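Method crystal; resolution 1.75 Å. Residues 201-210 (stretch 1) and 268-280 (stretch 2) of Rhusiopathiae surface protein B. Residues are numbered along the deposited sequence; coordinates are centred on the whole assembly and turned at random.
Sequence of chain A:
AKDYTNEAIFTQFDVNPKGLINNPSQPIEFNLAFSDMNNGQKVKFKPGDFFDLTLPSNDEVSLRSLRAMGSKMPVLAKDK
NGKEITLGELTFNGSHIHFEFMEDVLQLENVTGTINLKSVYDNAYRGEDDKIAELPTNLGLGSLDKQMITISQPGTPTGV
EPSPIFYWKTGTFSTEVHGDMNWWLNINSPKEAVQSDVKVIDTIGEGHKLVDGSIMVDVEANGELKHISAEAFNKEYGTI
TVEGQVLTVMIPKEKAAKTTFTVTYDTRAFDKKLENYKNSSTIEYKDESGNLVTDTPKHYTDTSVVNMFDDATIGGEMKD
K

Stretch 1 (201-210) IDTIGEGHKL
Stretch 2, residues 268-280: RAFDKKLENYKNS

Residues 201-210 and 268-280 bury 760 Å² between them, and Gly207, His208 and Phe270 lose the most surface. They lie where the first stretch changes sheet partners. Strand 201-204 runs antiparallel to strand 276-280 (164° between axes, closest approach 4.9 Å), whereas strand 208-210 pairs antiparallel with strand 268-269. A type II turn from Gly205 to His208 links the two ladders.

Gly207 sits at phi/psi 95/-19, angles at which a CB would be jammed against the carbonyl oxygen of Glu206; an ideal CB would also lie 2.5 Å from Leu274 CD2. Its carbonyl receives two backbone hydrogen bonds, from Phe270 N to Gly207 O (2.8 Å) and from Asp271 N to Gly207 O (3.2 Å), and so anchors the loop leaving strand 268-269. The Phe270 side chain (chi1 62°, p; chi2 75°) folds back over this turn, bringing its ring face to Gly207, with Gly207 CA 3.9 Å from the Phe270 ring centroid and 24° off the normal.

His208 (-145/159) faces Ala269 in a non-hydrogen-bonded pair, CA to CA 4.1 Å. The flanking pair closes with Lys209 N to Arg268 O at 3.0 Å and Arg268 N to Lys209 O at 2.7 Å. The His208 side chain (chi1 56°, p; chi2 138°) reaches across to the other ladder, where His208 NE2 donates to Lys278 O at 2.8 Å. Tyr277 CB lies over the imidazole face, 3.9 Å from the His208 ring centroid, and the Tyr277 ring (chi1 -65°, m; chi2 -74°) presents its edge to that ring, with centroids 5.6 Å apart and planes at 68°. Tyr277 OH in turn donates to Asp271 O at 2.7 Å, tying the strand to the type I turn at 271-274.

Lys278 O is shared: Gly205 N also donates to it, at 2.8 Å, so one carbonyl holds both ends of the type II turn. Across the turn, a water accepts from Lys278 N (2.8 Å from the water oxygen) and donates to Glu206 O (2.6 Å from the same oxygen). Beyond Gly205, Ile204 opposes Asn279 as a non-hydrogen-bonded pair (CA to CA 4.5 Å), their side chains on the same sheet face as those of His208 and Ala269. Thr203 and Ser280 then form a hydrogen-bonded pair, with Thr203 N to Ser280 O at 2.7 Å and Ser280 N to Thr203 O at 3.1 Å. Their side chains (Thr203 chi1 -63°, m; Ser280 chi1 64°, p) share the face carrying Lys209 and Arg268.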

# COMPACT_ATOMS: atom_id res chain seq x y z
N ILE A 201 -3.23 -13.52 -19.28
CA ILE A 201 -3.17 -14.55 -18.26
C ILE A 201 -2.46 -13.89 -17.08
O ILE A 201 -1.28 -13.55 -17.16
CB ILE A 201 -2.39 -15.80 -18.72
CG1 ILE A 201 -3.10 -16.44 -19.92
CG2 ILE A 201 -2.32 -16.81 -17.58
CD1 ILE A 201 -2.43 -17.71 -20.42
N ASP A 202 -3.21 -13.69 -16.01
CA ASP A 202 -2.69 -13.04 -14.82
C ASP A 202 -2.45 -14.05 -13.71
O ASP A 202 -3.35 -14.80 -13.34
CB ASP A 202 -3.68 -11.97 -14.34
CG ASP A 202 -3.16 -11.19 -13.14
OD1 ASP A 202 -2.75 -11.83 -12.15
OD2 ASP A 202 -3.19 -9.95 -13.19
N THR A 203 -1.23 -14.07 -13.19
CA THR A 203 -0.89 -14.99 -12.11
C THR A 203 -0.61 -14.23 -10.83
O THR A 203 0.41 -13.54 -10.73
CB THR A 203 0.34 -15.85 -12.46
OG1 THR A 203 0.05 -16.67 -13.60
CG2 THR A 203 0.68 -16.75 -11.28
N ILE A 204 -1.51 -14.34 -9.87
CA ILE A 204 -1.33 -13.65 -8.59
C ILE A 204 -0.22 -14.35 -7.83
O ILE A 204 -0.21 -15.58 -7.71
CB ILE A 204 -2.63 -13.68 -7.77
CG1 ILE A 204 -3.72 -12.93 -8.52
CG2 ILE A 204 -2.41 -13.07 -6.39
CD1 ILE A 204 -5.12 -13.18 -8.00
N GLY A 205 0.73 -13.56 -7.34
CA GLY A 205 1.87 -14.12 -6.62
C GLY A 205 1.59 -14.79 -5.29
O GLY A 205 0.45 -14.86 -4.83
N GLU A 206 2.65 -15.28 -4.66
CA GLU A 206 2.52 -15.95 -3.37
C GLU A 206 2.20 -14.95 -2.26
O GLU A 206 2.51 -13.76 -2.37
CB GLU A 206 3.83 -16.69 -3.04
CG GLU A 206 5.07 -16.00 -3.58
CD GLU A 206 6.34 -16.39 -2.85
OE1 GLU A 206 6.25 -16.78 -1.67
OE2 GLU A 206 7.44 -16.27 -3.44
N GLY A 207 1.55 -15.42 -1.20
CA GLY A 207 1.23 -14.55 -0.08
C GLY A 207 -0.14 -13.91 -0.08
O GLY A 207 -0.59 -13.42 0.96
N HIS A 208 -0.80 -13.86 -1.23
CA HIS A 208 -2.13 -13.29 -1.28
C HIS A 208 -3.00 -14.04 -2.28
O HIS A 208 -2.49 -14.74 -3.15
CB HIS A 208 -2.09 -11.79 -1.61
CG HIS A 208 -1.38 -11.44 -2.88
ND1 HIS A 208 -1.86 -10.49 -3.76
CD2 HIS A 208 -0.21 -11.88 -3.40
CE1 HIS A 208 -1.01 -10.36 -4.77
NE2 HIS A 208 -0.00 -11.19 -4.57
N LYS A 209 -4.32 -13.91 -2.13
CA LYS A 209 -5.26 -14.59 -3.02
C LYS A 209 -6.38 -13.65 -3.43
O LYS A 209 -6.69 -12.69 -2.73
CB LYS A 209 -5.90 -15.80 -2.32
CG LYS A 209 -4.95 -16.80 -1.70
CD LYS A 209 -5.68 -18.10 -1.40
CE LYS A 209 -4.89 -18.97 -0.43
NZ LYS A 209 -3.45 -19.03 -0.81
N LEU A 210 -6.99 -13.95 -4.57
CA LEU A 210 -8.09 -13.15 -5.08
C LEU A 210 -9.27 -13.22 -4.12
O LEU A 210 -9.57 -14.27 -3.55
CB LEU A 210 -8.49 -13.65 -6.48
CG LEU A 210 -9.54 -12.83 -7.25
CD1 LEU A 210 -9.22 -12.85 -8.74
CD2 LEU A 210 -10.93 -13.38 -6.97
N ARG A 268 -6.25 -10.59 -1.11
CA ARG A 268 -6.16 -10.51 0.34
C ARG A 268 -4.90 -11.22 0.80
O ARG A 268 -4.67 -12.38 0.44
CB ARG A 268 -7.41 -11.16 0.95
CG ARG A 268 -7.49 -11.14 2.47
CD ARG A 268 -8.93 -11.38 2.89
NE ARG A 268 -9.79 -10.31 2.37
CZ ARG A 268 -11.11 -10.36 2.30
NH1 ARG A 268 -11.77 -11.43 2.73
NH2 ARG A 268 -11.77 -9.33 1.79
N ALA A 269 -4.08 -10.52 1.58
CA ALA A 269 -2.85 -11.10 2.09
C ALA A 269 -3.14 -12.15 3.15
O ALA A 269 -4.04 -11.98 3.98
CB ALA A 269 -1.97 -9.99 2.68
N PHE A 270 -2.40 -13.25 3.11
CA PHE A 270 -2.56 -14.30 4.11
C PHE A 270 -1.20 -14.57 4.75
O PHE A 270 -1.13 -15.16 5.83
CB PHE A 270 -3.17 -15.57 3.50
CG PHE A 270 -2.33 -16.21 2.44
CD1 PHE A 270 -1.19 -16.94 2.77
CD2 PHE A 270 -2.70 -16.11 1.10
CE1 PHE A 270 -0.44 -17.57 1.78
CE2 PHE A 270 -1.96 -16.73 0.11
CZ PHE A 270 -0.83 -17.46 0.44
N ASP A 271 -0.13 -14.15 4.08
CA ASP A 271 1.22 -14.27 4.64
C ASP A 271 1.57 -12.85 5.07
O ASP A 271 1.99 -12.03 4.25
CB ASP A 271 2.24 -14.75 3.59
CG ASP A 271 3.58 -15.09 4.21
OD1 ASP A 271 3.97 -14.41 5.18
OD2 ASP A 271 4.25 -16.04 3.74
N LYS A 272 1.37 -12.57 6.36
CA LYS A 272 1.62 -11.25 6.94
C LYS A 272 3.05 -10.73 6.88
O LYS A 272 3.27 -9.53 7.01
CB LYS A 272 1.15 -11.26 8.40
CG LYS A 272 0.84 -9.91 9.01
CD LYS A 272 -0.48 -9.38 8.47
CE LYS A 272 -1.64 -10.44 8.45
NZ LYS A 272 -1.77 -11.41 7.29
N LYS A 273 4.01 -11.62 6.70
CA LYS A 273 5.41 -11.21 6.70
C LYS A 273 6.14 -11.14 5.36
O LYS A 273 7.33 -10.83 5.31
CB LYS A 273 6.19 -12.12 7.66
CG LYS A 273 5.79 -11.96 9.11
CD LYS A 273 6.17 -10.57 9.63
CE LYS A 273 5.92 -10.44 11.12
NZ LYS A 273 4.47 -10.56 11.46
N LEU A 274 5.44 -11.43 4.26
CA LEU A 274 6.08 -11.36 2.95
C LEU A 274 6.43 -9.91 2.64
O LEU A 274 5.59 -9.02 2.77
CB LEU A 274 5.13 -11.93 1.88
CG LEU A 274 5.77 -12.40 0.58
CD1 LEU A 274 6.74 -13.54 0.85
CD2 LEU A 274 4.68 -12.86 -0.37
N GLU A 275 7.67 -9.67 2.22
CA GLU A 275 8.12 -8.32 1.91
C GLU A 275 7.36 -7.61 0.78
O GLU A 275 7.15 -6.41 0.84
CB GLU A 275 9.61 -8.37 1.62
CG GLU A 275 10.39 -9.10 2.70
CD GLU A 275 11.47 -8.22 3.34
OE1 GLU A 275 11.91 -8.47 4.50
OE2 GLU A 275 11.91 -7.26 2.67
N ASN A 276 6.96 -8.36 -0.24
CA ASN A 276 6.21 -7.78 -1.36
C ASN A 276 5.12 -8.74 -1.83
O ASN A 276 5.29 -9.96 -1.76
CB ASN A 276 7.11 -7.47 -2.56
CG ASN A 276 8.31 -6.62 -2.19
OD1 ASN A 276 9.40 -7.15 -1.94
ND2 ASN A 276 8.12 -5.31 -2.14
N TYR A 277 3.99 -8.20 -2.29
CA TYR A 277 2.89 -9.01 -2.80
C TYR A 277 2.89 -8.75 -4.30
O TYR A 277 2.52 -7.67 -4.75
CB TYR A 277 1.57 -8.58 -2.18
CG TYR A 277 1.53 -8.83 -0.69
CD1 TYR A 277 1.39 -10.13 -0.19
CD2 TYR A 277 1.70 -7.79 0.22
CE1 TYR A 277 1.43 -10.38 1.19
CE2 TYR A 277 1.75 -8.03 1.59
CZ TYR A 277 1.61 -9.32 2.07
OH TYR A 277 1.66 -9.53 3.43
N LYS A 278 3.33 -9.75 -5.06
CA LYS A 278 3.45 -9.61 -6.50
C LYS A 278 2.30 -10.12 -7.34
O LYS A 278 1.46 -10.89 -6.89
CB LYS A 278 4.73 -10.30 -6.98
CG LYS A 278 5.98 -9.92 -6.20
CD LYS A 278 7.20 -10.66 -6.74
CE LYS A 278 8.44 -10.35 -5.91
NZ LYS A 278 8.32 -10.86 -4.52
N ASN A 279 2.30 -9.69 -8.60
CA ASN A 279 1.31 -10.11 -9.58
C ASN A 279 1.99 -9.97 -10.93
O ASN A 279 2.56 -8.93 -11.24
CB ASN A 279 0.07 -9.21 -9.52
CG ASN A 279 -1.03 -9.69 -10.44
OD1 ASN A 279 -1.41 -10.86 -10.41
ND2 ASN A 279 -1.56 -8.79 -11.25
N SER A 280 1.94 -11.03 -11.72
CA SER A 280 2.56 -10.99 -13.04
C SER A 280 1.51 -11.39 -14.06
O SER A 280 0.57 -12.11 -13.73
CB SER A 280 3.76 -11.95 -13.10
OG SER A 280 3.36 -13.31 -12.93
O HOH W 1 3.20 -14.33 -10.43
O HOH W 2 3.93 -12.30 -3.94